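Local coordinates for protein gamma-glutamyltranspeptidase (Ggt) (Helicobacter pylori 26695, PDB 5BPK) that probably hydrolyses gamma-glutamyl compounds such as glutathione and transfers their gamma-glutamyl group to acceptors, as an N-terminal nucleophile (Ntn) hydrolase, at residues Ala61-Val66 against Gly151-Ser156; Lys105-Ala110 against Gly248-Lys253; Ala134-Thr139 against Glu254-Tyr259; Pro161-Ala166 against Lys218-Ile223. One frame throughout, in Å; residues are numbered along the deposited sequence.

How the interactions relate
From the N terminus, interaction 1 brings the start of helix 61-75 to the turn that precedes helix 155-168, closing a loop of 84 residues. Interactions 2 and 3 open inside that loop, at 105-110 and 134-139, and close well beyond it, at 248-253 and 254-259; both therefore cross interaction 1, and they cross each other. Their centres are about 8 Å apart, and a backbone hydrogen bond between Lys105 and Val136 joins them. Interaction 4 is nested within the loops of both and follows interaction 1 in series, sharing helix 155-168 with it; Leu155 packs on Ile223. Helices are thus tied together by interactions 1 and 4, and the loops around helix 253-257 by interactions 2 and 3.

Interaction 1: Ala61-Val66 against Gly151-Ser156; sequences AIDAAV and GTKKLS
Asp63, in the first turn of helix 61-75, reaches into the backbone of Thr152 and Lys153 and carries most of this contact. Its CB starts beside the lysine, 4.2 Å from Lys153 CG. With CG anti to its own carbonyl carbon (chi1 -61°), the carboxylate is held out toward the turn. OD1 is gripped by two successive amides: Thr152 N donates to its syn lone pair at 2.8 Å, while Lys153 N reaches OD1 from above the carboxylate plane, at 2.9 Å and nearly straight (169°). OD2 takes the hydroxyl proton of Thr152, OG1 lying 2.7 Å from it on the syn side, and the two side chains cross at about a right angle. Thr152 N adds a weak second bond to OD2. Gly151 passes close by, its CA 3.4 Å from Asp63 OD1. Lys153 begins by facing the helix but bends at chi2, and its ammonium group is bound by Glu57 O instead. One helical turn on from the aspartate, Val66 CG1 and Leu155 CD1 make a looser apolar touch at 4.4 Å. Asp63 OD2 also accepts from Asn60 N, just before the helix. The same carboxylate thus supplies one half of a capping box at the start of helix 61-75 and fastens the turn between helices 139-150 and 155-168 to this helix end.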
loop_
_atom_site.group_PDB
_atom_site.type_symbol
_atom_site.label_atom_id
_atom_site.label_comp_id
_atom_site.label_asym_id
_atom_site.label_seq_id
_atom_site.Cartn_x
_atom_site.Cartn_y
_atom_site.Cartn_z
ATOM N N ALA A 61 0.122 -2.785 19.793
ATOM C CA ALA A 61 0.433 -2.398 18.416
ATOM C C ALA A 61 -0.828 -2.056 17.607
ATOM O O ALA A 61 -0.778 -1.201 16.714
ATOM C CB ALA A 61 1.245 -3.487 17.731
ATOM N N ILE A 62 -1.946 -2.720 17.915
ATOM C CA ILE A 62 -3.196 -2.464 17.220
ATOM C C ILE A 62 -3.754 -1.092 17.615
ATOM O O ILE A 62 -4.170 -0.320 16.755
ATOM C CB ILE A 62 -4.243 -3.575 17.457
ATOM C CG1 ILE A 62 -3.829 -4.895 16.770
ATOM C CG2 ILE A 62 -5.632 -3.121 16.984
ATOM C CD1 ILE A 62 -2.773 -5.711 17.495
ATOM N N ASP A 63 -3.786 -0.808 18.918
ATOM C CA ASP A 63 -4.199 0.515 19.401
ATOM C C ASP A 63 -3.423 1.618 18.666
ATOM O O ASP A 63 -4.016 2.568 18.157
ATOM C CB ASP A 63 -3.966 0.659 20.903
ATOM C CG ASP A 63 -4.749 -0.349 21.730
ATOM O OD1 ASP A 63 -5.954 -0.569 21.458
ATOM O OD2 ASP A 63 -4.153 -0.908 22.675
ATOM N N ALA A 64 -2.100 1.472 18.603
ATOM C CA ALA A 64 -1.241 2.467 17.962
ATOM C C ALA A 64 -1.567 2.563 16.472
ATOM O O ALA A 64 -1.632 3.654 15.928
ATOM C CB ALA A 64 0.233 2.116 18.156
ATOM N N ALA A 65 -1.761 1.416 15.824
ATOM C CA ALA A 65 -2.077 1.382 14.396
ATOM C C ALA A 65 -3.392 2.097 14.085
ATOM O O ALA A 65 -3.508 2.794 13.074
ATOM C CB ALA A 65 -2.105 -0.055 13.889
ATOM N N VAL A 66 -4.382 1.937 14.957
ATOM C CA VAL A 66 -5.660 2.619 14.790
ATOM C C VAL A 66 -5.505 4.142 14.946
ATOM O O VAL A 66 -6.011 4.918 14.121
ATOM C CB VAL A 66 -6.735 2.025 15.743
ATOM C CG1 VAL A 66 -7.995 2.926 15.782
ATOM C CG2 VAL A 66 -7.072 0.579 15.306
ATOM N N GLY A 151 -7.601 -4.817 19.961
ATOM C CA GLY A 151 -7.144 -3.620 20.672
ATOM C C GLY A 151 -7.473 -3.682 22.152
ATOM O O GLY A 151 -8.173 -4.592 22.611
ATOM N N THR A 152 -6.957 -2.710 22.898
ATOM C CA THR A 152 -7.234 -2.593 24.332
ATOM C C THR A 152 -7.717 -1.205 24.750
ATOM O O THR A 152 -8.263 -1.055 25.844
ATOM C CB THR A 152 -5.997 -2.964 25.179
ATOM O OG1 THR A 152 -4.975 -1.968 25.020
ATOM C CG2 THR A 152 -5.466 -4.329 24.788
ATOM N N LYS A 153 -7.522 -0.195 23.903
ATOM C CA LYS A 153 -7.928 1.174 24.222
ATOM C C LYS A 153 -9.235 1.542 23.547
ATOM O O LYS A 153 -9.672 0.875 22.618
ATOM C CB LYS A 153 -6.836 2.166 23.838
ATOM C CG LYS A 153 -5.522 1.924 24.555
ATOM C CD LYS A 153 -5.062 3.136 25.340
ATOM C CE LYS A 153 -3.863 2.811 26.229
ATOM N NZ LYS A 153 -3.656 3.843 27.288
ATOM N N LYS A 154 -9.876 2.583 24.061
ATOM C CA LYS A 154 -11.151 3.042 23.522
ATOM C C LYS A 154 -10.952 3.871 22.255
ATOM O O LYS A 154 -10.000 4.647 22.147
ATOM C CB LYS A 154 -11.918 3.843 24.576
ATOM C CG LYS A 154 -12.277 3.029 25.824
ATOM N N LEU A 155 -11.854 3.696 21.295
ATOM C CA LEU A 155 -11.817 4.483 20.065
ATOM C C LEU A 155 -11.680 5.978 20.359
ATOM O O LEU A 155 -10.910 6.649 19.705
ATOM C CB LEU A 155 -13.052 4.221 19.196
ATOM C CG LEU A 155 -13.095 4.970 17.851
ATOM C CD1 LEU A 155 -11.970 4.513 16.923
ATOM C CD2 LEU A 155 -14.449 4.790 17.185
ATOM N N SER A 156 -12.406 6.501 21.354
ATOM C CA SER A 156 -12.329 7.941 21.672
ATOM C C SER A 156 -10.904 8.423 21.964
ATOM O O SER A 156 -10.480 9.486 21.475
ATOM C CB SER A 156 -13.260 8.300 22.845
ATOM O OG SER A 156 -12.926 7.580 24.022
#

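Interaction 2: Lys105-Ala110 against Gly248-Lys253; sequences KAPLKA and GGIITK
Pro107 packs against Ile250 and Ile251 through CB and CG. Its CB is 3.8 Å from Ile250 CD1, the two side chains crossing at about a right angle, whereas CG presses on Ile251 CG1 at 3.6 Å. Ile250 presents its end to this loop because CG1 lies between its backbone N and carbonyl carbon (chi1 59°), with CD1 stretched beyond it. Pro107 also opens a type I beta turn, closed by the 2.9 Å bond from Ala110 N to Pro107 O. Leu108, next in the turn, directs its amide to Asp255 OD1, which links the turn to helix 253-257. Lys109 then comes forward again: its carbonyl carbon is 3.7 Å from Ile250 CD1, and its CB touches the same methyl. Its chain, bent at chi2 and chi3, runs on to meet Thr252 tip to tip. Lys109 NZ and Thr252 OG1 are 3.1 Å apart, but the angle is too poor for a hydrogen bond; the ammonium group also makes a long, weak ion pair with Asp255 OD2. At Ala110 the backbone N passes 3.7 Å from Ile250 CD1. The type I turn thus packs beside the start of helix 253-257, where Thr252 is the N-cap: Asp255 OD2 accepts from Thr252 N as in a capping box, although the return bond from Thr252 OG1 is weak and goes to Glu254 N.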
loop_
_atom_site.group_PDB
_atom_site.type_symbol
_atom_site.label_atom_id
_atom_site.label_comp_id
_atom_site.label_asym_id
_atom_site.label_seq_id
_atom_site.Cartn_x
_atom_site.Cartn_y
_atom_site.Cartn_z
ATOM N N LYS A 105 -14.891 -1.802 -2.221
ATOM C CA LYS A 105 -15.706 -2.650 -3.086
ATOM C C LYS A 105 -16.278 -1.848 -4.239
ATOM O O LYS A 105 -16.692 -0.682 -4.057
ATOM C CB LYS A 105 -16.872 -3.227 -2.299
ATOM C CG LYS A 105 -16.478 -4.171 -1.190
ATOM C CD LYS A 105 -17.619 -4.401 -0.201
ATOM C CE LYS A 105 -18.850 -5.071 -0.809
ATOM N NZ LYS A 105 -19.940 -5.265 0.208
ATOM N N ALA A 106 -16.382 -2.477 -5.403
ATOM C CA ALA A 106 -17.135 -1.873 -6.490
ATOM C C ALA A 106 -18.573 -1.703 -6.016
ATOM O O ALA A 106 -19.115 -2.606 -5.396
ATOM C CB ALA A 106 -17.067 -2.734 -7.749
ATOM N N PRO A 107 -19.203 -0.546 -6.316
ATOM C CA PRO A 107 -20.561 -0.357 -5.832
ATOM C C PRO A 107 -21.551 -1.336 -6.460
ATOM O O PRO A 107 -21.257 -1.962 -7.491
ATOM C CB PRO A 107 -20.876 1.088 -6.243
ATOM C CG PRO A 107 -19.555 1.748 -6.310
ATOM C CD PRO A 107 -18.650 0.699 -6.874
ATOM N N LEU A 108 -22.728 -1.433 -5.847
ATOM C CA LEU A 108 -23.763 -2.371 -6.289
ATOM C C LEU A 108 -24.181 -2.131 -7.733
ATOM O O LEU A 108 -24.558 -3.073 -8.440
ATOM C CB LEU A 108 -24.989 -2.277 -5.368
ATOM C CG LEU A 108 -24.839 -2.972 -4.016
ATOM C CD1 LEU A 108 -25.779 -2.377 -2.957
ATOM C CD2 LEU A 108 -25.064 -4.465 -4.188
ATOM N N LYS A 109 -24.120 -0.875 -8.173
ATOM C CA LYS A 109 -24.498 -0.525 -9.543
ATOM C C LYS A 109 -23.336 -0.597 -10.538
ATOM O O LYS A 109 -23.506 -0.294 -11.707
ATOM C CB LYS A 109 -25.199 0.845 -9.574
ATOM C CG LYS A 109 -26.624 0.792 -8.987
ATOM C CD LYS A 109 -26.771 1.491 -7.634
ATOM C CE LYS A 109 -27.264 0.546 -6.528
ATOM N NZ LYS A 109 -26.990 1.066 -5.148
ATOM N N ALA A 110 -22.159 -1.038 -10.084
ATOM C CA ALA A 110 -21.007 -1.191 -10.961
ATOM C C ALA A 110 -21.235 -2.256 -12.030
ATOM O O ALA A 110 -21.909 -3.258 -11.795
ATOM C CB ALA A 110 -19.775 -1.545 -10.142
ATOM N N GLY A 248 -22.797 12.479 -10.507
ATOM C CA GLY A 248 -22.631 11.386 -11.459
ATOM C C GLY A 248 -21.971 10.137 -10.898
ATOM O O GLY A 248 -21.479 9.300 -11.654
ATOM N N GLY A 249 -21.960 10.012 -9.577
ATOM C CA GLY A 249 -21.441 8.817 -8.916
ATOM C C GLY A 249 -22.559 7.839 -8.626
ATOM O O GLY A 249 -23.734 8.153 -8.828
ATOM N N ILE A 250 -22.203 6.670 -8.095
ATOM C CA ILE A 250 -23.177 5.602 -7.882
ATOM C C ILE A 250 -23.224 4.990 -6.470
ATOM O O ILE A 250 -24.043 4.109 -6.206
ATOM C CB ILE A 250 -23.002 4.465 -8.930
ATOM C CG1 ILE A 250 -21.599 3.856 -8.878
ATOM C CG2 ILE A 250 -23.295 4.980 -10.338
ATOM C CD1 ILE A 250 -21.498 2.536 -9.651
ATOM N N ILE A 251 -22.378 5.458 -5.557
ATOM C CA ILE A 251 -22.386 4.926 -4.194
ATOM C C ILE A 251 -23.609 5.447 -3.445
ATOM O O ILE A 251 -23.917 6.641 -3.484
ATOM C CB ILE A 251 -21.098 5.264 -3.425
ATOM C CG1 ILE A 251 -19.913 4.570 -4.095
ATOM C CG2 ILE A 251 -21.211 4.826 -1.950
ATOM C CD1 ILE A 251 -18.568 5.032 -3.602
ATOM N N THR A 252 -24.302 4.522 -2.790
ATOM C CA THR A 252 -25.544 4.804 -2.092
ATOM C C THR A 252 -25.463 4.402 -0.621
ATOM O O THR A 252 -24.515 3.744 -0.182
ATOM C CB THR A 252 -26.701 3.995 -2.712
ATOM O OG1 THR A 252 -26.459 2.596 -2.527
ATOM C CG2 THR A 252 -26.856 4.303 -4.194
ATOM N N LYS A 253 -26.492 4.764 0.136
ATOM C CA LYS A 253 -26.609 4.309 1.517
ATOM C C LYS A 253 -26.613 2.775 1.621
ATOM O O LYS A 253 -26.138 2.225 2.612
ATOM C CB LYS A 253 -27.863 4.896 2.179
ATOM C CG LYS A 253 -27.718 6.362 2.534
ATOM C CD LYS A 253 -28.951 6.894 3.251
ATOM C CE LYS A 253 -30.095 7.147 2.285
ATOM N NZ LYS A 253 -31.230 7.862 2.948
#

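Interaction 3: Ala134-Thr139 against Glu254-Tyr259; sequences AGVPGT and EDLASY
Tyr259 lies with one ring face over the backbone of Pro137 and Gly138, the tightest part of the contact. Gly138 CA sits 3.4 Å from Tyr259 CZ and makes a CH-pi contact, 3.9 Å from the ring centroid and 29° off the ring normal. The bare CA of Gly138 lets the ring approach this closely. Pro137 O is above the same face, 3.8 Å from the ring plane and toward its rim. With CG anti to its backbone N (chi1 -178°), the tyrosine extends along the backbone of Pro137 and Gly138, and its OH is fixed by a hydrogen bond with Arg103 O. Val136 belongs to this close-packed part too: CG2 rests on Asp255 CB at 3.8 Å, and CG1 touches Tyr259 CD1 at 4.0 Å. In the Ntn-hydrolase fold of this enzyme the two segments lead into different elements: 134-139 runs into helix 139-150, and 254-259 into strand 262-271 of the antiparallel sheet. The inhibitor bound in the crystal is about 12 Å from the Tyr259 side chain. Packing is looser around Leu256, whose CD2 stands 4.2 Å from Val136 CG1 and 4.4 Å from Pro137 CD. Leu256 is also backed by Ala237 and Ile240 of helix 234-246, while Glu254 and Ala257, on another side of the short helix, are exposed.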
loop_
_atom_site.group_PDB
_atom_site.type_symbol
_atom_site.label_atom_id
_atom_site.label_comp_id
_atom_site.label_asym_id
_atom_site.label_seq_id
_atom_site.Cartn_x
_atom_site.Cartn_y
_atom_site.Cartn_z
ATOM N N ALA A 134 -14.708 6.090 -7.646
ATOM C CA ALA A 134 -14.608 5.618 -6.247
ATOM C C ALA A 134 -15.252 4.261 -5.990
ATOM O O ALA A 134 -16.393 4.009 -6.400
ATOM C CB ALA A 134 -15.211 6.644 -5.303
ATOM N N GLY A 135 -14.522 3.403 -5.276
ATOM C CA GLY A 135 -15.096 2.230 -4.632
ATOM C C GLY A 135 -15.654 2.587 -3.262
ATOM O O GLY A 135 -15.379 3.662 -2.721
ATOM N N VAL A 136 -16.445 1.682 -2.693
ATOM C CA VAL A 136 -17.029 1.909 -1.367
ATOM C C VAL A 136 -15.915 1.910 -0.308
ATOM O O VAL A 136 -15.213 0.920 -0.183
ATOM C CB VAL A 136 -18.074 0.824 -1.019
ATOM C CG1 VAL A 136 -18.754 1.176 0.286
ATOM C CG2 VAL A 136 -19.108 0.686 -2.143
ATOM N N PRO A 137 -15.736 3.024 0.444
ATOM C CA PRO A 137 -14.600 3.098 1.380
ATOM C C PRO A 137 -14.622 2.040 2.487
ATOM O O PRO A 137 -15.681 1.784 3.090
ATOM C CB PRO A 137 -14.753 4.476 2.008
ATOM C CG PRO A 137 -15.474 5.291 0.955
ATOM C CD PRO A 137 -16.445 4.313 0.344
ATOM N N GLY A 138 -13.451 1.471 2.760
ATOM C CA GLY A 138 -13.270 0.460 3.792
ATOM C C GLY A 138 -12.481 0.872 5.015
ATOM O O GLY A 138 -12.514 0.165 6.015
ATOM N N THR A 139 -11.748 1.995 4.948
ATOM C CA THR A 139 -10.833 2.367 6.038
ATOM C C THR A 139 -11.475 2.444 7.416
ATOM O O THR A 139 -10.935 1.898 8.363
ATOM C CB THR A 139 -10.114 3.672 5.727
ATOM O OG1 THR A 139 -9.279 3.442 4.586
ATOM C CG2 THR A 139 -9.275 4.187 6.914
ATOM N N GLU A 254 -27.146 2.096 0.608
ATOM C CA GLU A 254 -27.167 0.635 0.595
ATOM C C GLU A 254 -25.750 0.066 0.473
ATOM O O GLU A 254 -25.403 -0.906 1.157
ATOM C CB GLU A 254 -28.047 0.086 -0.530
ATOM C CG GLU A 254 -28.299 -1.425 -0.404
ATOM C CD GLU A 254 -29.150 -2.008 -1.524
ATOM O OE1 GLU A 254 -29.567 -1.254 -2.435
ATOM O OE2 GLU A 254 -29.394 -3.234 -1.489
ATOM N N ASP A 255 -24.931 0.682 -0.374
ATOM C CA ASP A 255 -23.523 0.289 -0.490
ATOM C C ASP A 255 -22.819 0.422 0.855
ATOM O O ASP A 255 -22.101 -0.473 1.292
ATOM C CB ASP A 255 -22.788 1.156 -1.511
ATOM C CG ASP A 255 -23.099 0.789 -2.943
ATOM O OD1 ASP A 255 -22.907 -0.378 -3.317
ATOM O OD2 ASP A 255 -23.500 1.682 -3.711
ATOM N N LEU A 256 -23.038 1.552 1.513
ATOM C CA LEU A 256 -22.326 1.863 2.745
ATOM C C LEU A 256 -22.760 0.915 3.862
ATOM O O LEU A 256 -21.916 0.380 4.580
ATOM C CB LEU A 256 -22.530 3.330 3.141
ATOM C CG LEU A 256 -21.912 4.354 2.178
ATOM C CD1 LEU A 256 -22.544 5.730 2.367
ATOM C CD2 LEU A 256 -20.392 4.439 2.269
ATOM N N ALA A 257 -24.072 0.676 3.977
ATOM C CA ALA A 257 -24.606 -0.217 5.011
ATOM C C ALA A 257 -24.194 -1.681 4.812
ATOM O O ALA A 257 -24.201 -2.463 5.771
ATOM C CB ALA A 257 -26.136 -0.097 5.086
ATOM N N SER A 258 -23.838 -2.039 3.575
ATOM C CA SER A 258 -23.397 -3.398 3.244
ATOM C C SER A 258 -21.867 -3.582 3.162
ATOM O O SER A 258 -21.392 -4.695 2.866
ATOM C CB SER A 258 -24.055 -3.882 1.945
ATOM O OG SER A 258 -23.695 -3.111 0.812
ATOM N N TYR A 259 -21.096 -2.537 3.453
ATOM C CA TYR A 259 -19.635 -2.664 3.405
ATOM C C TYR A 259 -19.182 -3.590 4.527
ATOM O O TYR A 259 -19.559 -3.398 5.688
ATOM C CB TYR A 259 -18.860 -1.328 3.510
ATOM C CG TYR A 259 -17.396 -1.659 3.383
ATOM C CD1 TYR A 259 -16.826 -1.814 2.128
ATOM C CD2 TYR A 259 -16.633 -1.997 4.500
ATOM C CE1 TYR A 259 -15.526 -2.219 1.982
ATOM C CE2 TYR A 259 -15.318 -2.422 4.369
ATOM C CZ TYR A 259 -14.778 -2.538 3.101
ATOM O OH TYR A 259 -13.492 -2.975 2.948
#

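Interaction 4: Pro161-Ala166 against Lys218-Ile223; sequences PAIKLA and KTLNQI
Ile163 and Leu220 meet where the backbones of the two segments come nearest, sliding past each other in opposite directions, with Ile163 CG1 3.6 Å from Leu220 CB. The isoleucine also straddles the amide of Asn221, crossing it at about a right angle: CG2 touches Asn221 ND2 at 3.6 Å and CD1 touches Asn221 OD1 at 3.7 Å. Leu220, its CG anti to the carbonyl carbon (chi1 -67°), sends CD1 toward two alanines one turn apart, 4.2 Å from Ala162 CB and 4.4 Å from Ala166 CB. The arrangement is antiparallel helix packing, the local axes 9.5 Å apart and their directions 160° from one another, within the helical part of the Ntn-hydrolase fold. Around this first shell, Asn221 ND2 is steadied by weak hydrogen bonds to Ala217 O, one turn back on its own helix, and to Glu167 OE2, just past the other segment. Helix 61-75 covers one flank of the pair, Phe70 packing on Ala162 and Val74 on Leu220.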
loop_
_atom_site.group_PDB
_atom_site.type_symbol
_atom_site.label_atom_id
_atom_site.label_comp_id
_atom_site.label_asym_id
_atom_site.label_seq_id
_atom_site.Cartn_x
_atom_site.Cartn_y
_atom_site.Cartn_z
ATOM N N PRO A 161 -6.662 12.530 18.958
ATOM C CA PRO A 161 -5.556 13.325 18.394
ATOM C C PRO A 161 -5.812 13.783 16.960
ATOM O O PRO A 161 -5.492 14.918 16.597
ATOM C CB PRO A 161 -4.363 12.366 18.463
ATOM C CG PRO A 161 -4.671 11.509 19.647
ATOM C CD PRO A 161 -6.164 11.290 19.591
ATOM N N ALA A 162 -6.392 12.901 16.162
ATOM C CA ALA A 162 -6.772 13.239 14.805
ATOM C C ALA A 162 -7.804 14.364 14.789
ATOM O O ALA A 162 -7.682 15.303 14.010
ATOM C CB ALA A 162 -7.314 11.994 14.078
ATOM N N ILE A 163 -8.806 14.276 15.664
ATOM C CA ILE A 163 -9.838 15.315 15.749
ATOM C C ILE A 163 -9.215 16.668 16.109
ATOM O O ILE A 163 -9.555 17.697 15.507
ATOM C CB ILE A 163 -10.938 14.945 16.775
ATOM C CG1 ILE A 163 -11.746 13.737 16.284
ATOM C CG2 ILE A 163 -11.868 16.130 16.995
ATOM C CD1 ILE A 163 -12.662 13.114 17.336
ATOM N N LYS A 164 -8.293 16.659 17.070
ATOM C CA LYS A 164 -7.596 17.882 17.489
ATOM C C LYS A 164 -6.878 18.549 16.312
ATOM O O LYS A 164 -6.947 19.762 16.138
ATOM C CB LYS A 164 -6.580 17.573 18.593
ATOM C CG LYS A 164 -6.001 18.799 19.271
ATOM C CD LYS A 164 -4.936 18.429 20.293
ATOM C CE LYS A 164 -4.590 19.609 21.198
ATOM N NZ LYS A 164 -3.969 19.152 22.479
ATOM N N LEU A 165 -6.193 17.742 15.505
ATOM C CA LEU A 165 -5.472 18.251 14.343
ATOM C C LEU A 165 -6.410 18.766 13.252
ATOM O O LEU A 165 -6.078 19.724 12.558
ATOM C CB LEU A 165 -4.529 17.181 13.780
ATOM C CG LEU A 165 -3.283 16.968 14.658
ATOM C CD1 LEU A 165 -2.657 15.598 14.443
ATOM C CD2 LEU A 165 -2.254 18.072 14.432
ATOM N N ALA A 166 -7.562 18.123 13.083
ATOM C CA ALA A 166 -8.545 18.602 12.110
ATOM C C ALA A 166 -9.157 19.932 12.539
ATOM O O ALA A 166 -9.289 20.856 11.736
ATOM C CB ALA A 166 -9.637 17.552 11.868
ATOM N N LYS A 218 -15.913 17.166 12.078
ATOM C CA LYS A 218 -17.303 16.746 12.289
ATOM C C LYS A 218 -17.480 15.253 11.988
ATOM O O LYS A 218 -18.097 14.526 12.745
ATOM C CB LYS A 218 -18.274 17.556 11.408
ATOM C CG LYS A 218 -18.924 18.740 12.071
ATOM C CD LYS A 218 -20.041 19.336 11.202
ATOM C CE LYS A 218 -21.322 18.499 11.207
ATOM N NZ LYS A 218 -22.330 19.001 10.211
ATOM N N THR A 219 -16.939 14.807 10.865
ATOM C CA THR A 219 -17.055 13.399 10.483
ATOM C C THR A 219 -16.346 12.477 11.481
ATOM O O THR A 219 -16.896 11.449 11.892
ATOM C CB THR A 219 -16.516 13.166 9.072
ATOM O OG1 THR A 219 -17.221 14.020 8.159
ATOM C CG2 THR A 219 -16.698 11.712 8.668
ATOM N N LEU A 220 -15.132 12.859 11.864
ATOM C CA LEU A 220 -14.365 12.110 12.856
ATOM C C LEU A 220 -15.091 12.063 14.194
ATOM O O LEU A 220 -15.072 11.040 14.886
ATOM C CB LEU A 220 -12.968 12.710 13.025
ATOM C CG LEU A 220 -12.041 12.569 11.811
ATOM C CD1 LEU A 220 -10.728 13.284 12.068
ATOM C CD2 LEU A 220 -11.798 11.107 11.449
ATOM N N ASN A 221 -15.761 13.156 14.543
ATOM C CA ASN A 221 -16.548 13.182 15.781
ATOM C C ASN A 221 -17.758 12.237 15.749
ATOM O O ASN A 221 -18.109 11.654 16.776
ATOM C CB ASN A 221 -16.977 14.611 16.123
ATOM C CG ASN A 221 -16.018 15.294 17.082
ATOM O OD1 ASN A 221 -15.841 14.843 18.216
ATOM N ND2 ASN A 221 -15.416 16.399 16.650
ATOM N N GLN A 222 -18.384 12.089 14.582
ATOM C CA GLN A 222 -19.453 11.103 14.395
ATOM C C GLN A 222 -18.928 9.689 14.619
ATOM O O GLN A 222 -19.589 8.857 15.255
ATOM C CB GLN A 222 -20.083 11.204 12.995
ATOM C CG GLN A 222 -21.019 12.375 12.825
ATOM C CD GLN A 222 -22.181 12.327 13.815
ATOM O OE1 GLN A 222 -22.196 13.065 14.798
ATOM N NE2 GLN A 222 -23.132 11.430 13.577
ATOM N N ILE A 223 -17.725 9.435 14.119
ATOM C CA ILE A 223 -17.087 8.141 14.286
ATOM C C ILE A 223 -16.738 7.920 15.758
ATOM O O ILE A 223 -16.984 6.843 16.293
ATOM C CB ILE A 223 -15.853 8.005 13.365
ATOM C CG1 ILE A 223 -16.288 8.081 11.890
ATOM C CG2 ILE A 223 -15.100 6.701 13.647
ATOM C CD1 ILE A 223 -15.147 8.379 10.895
#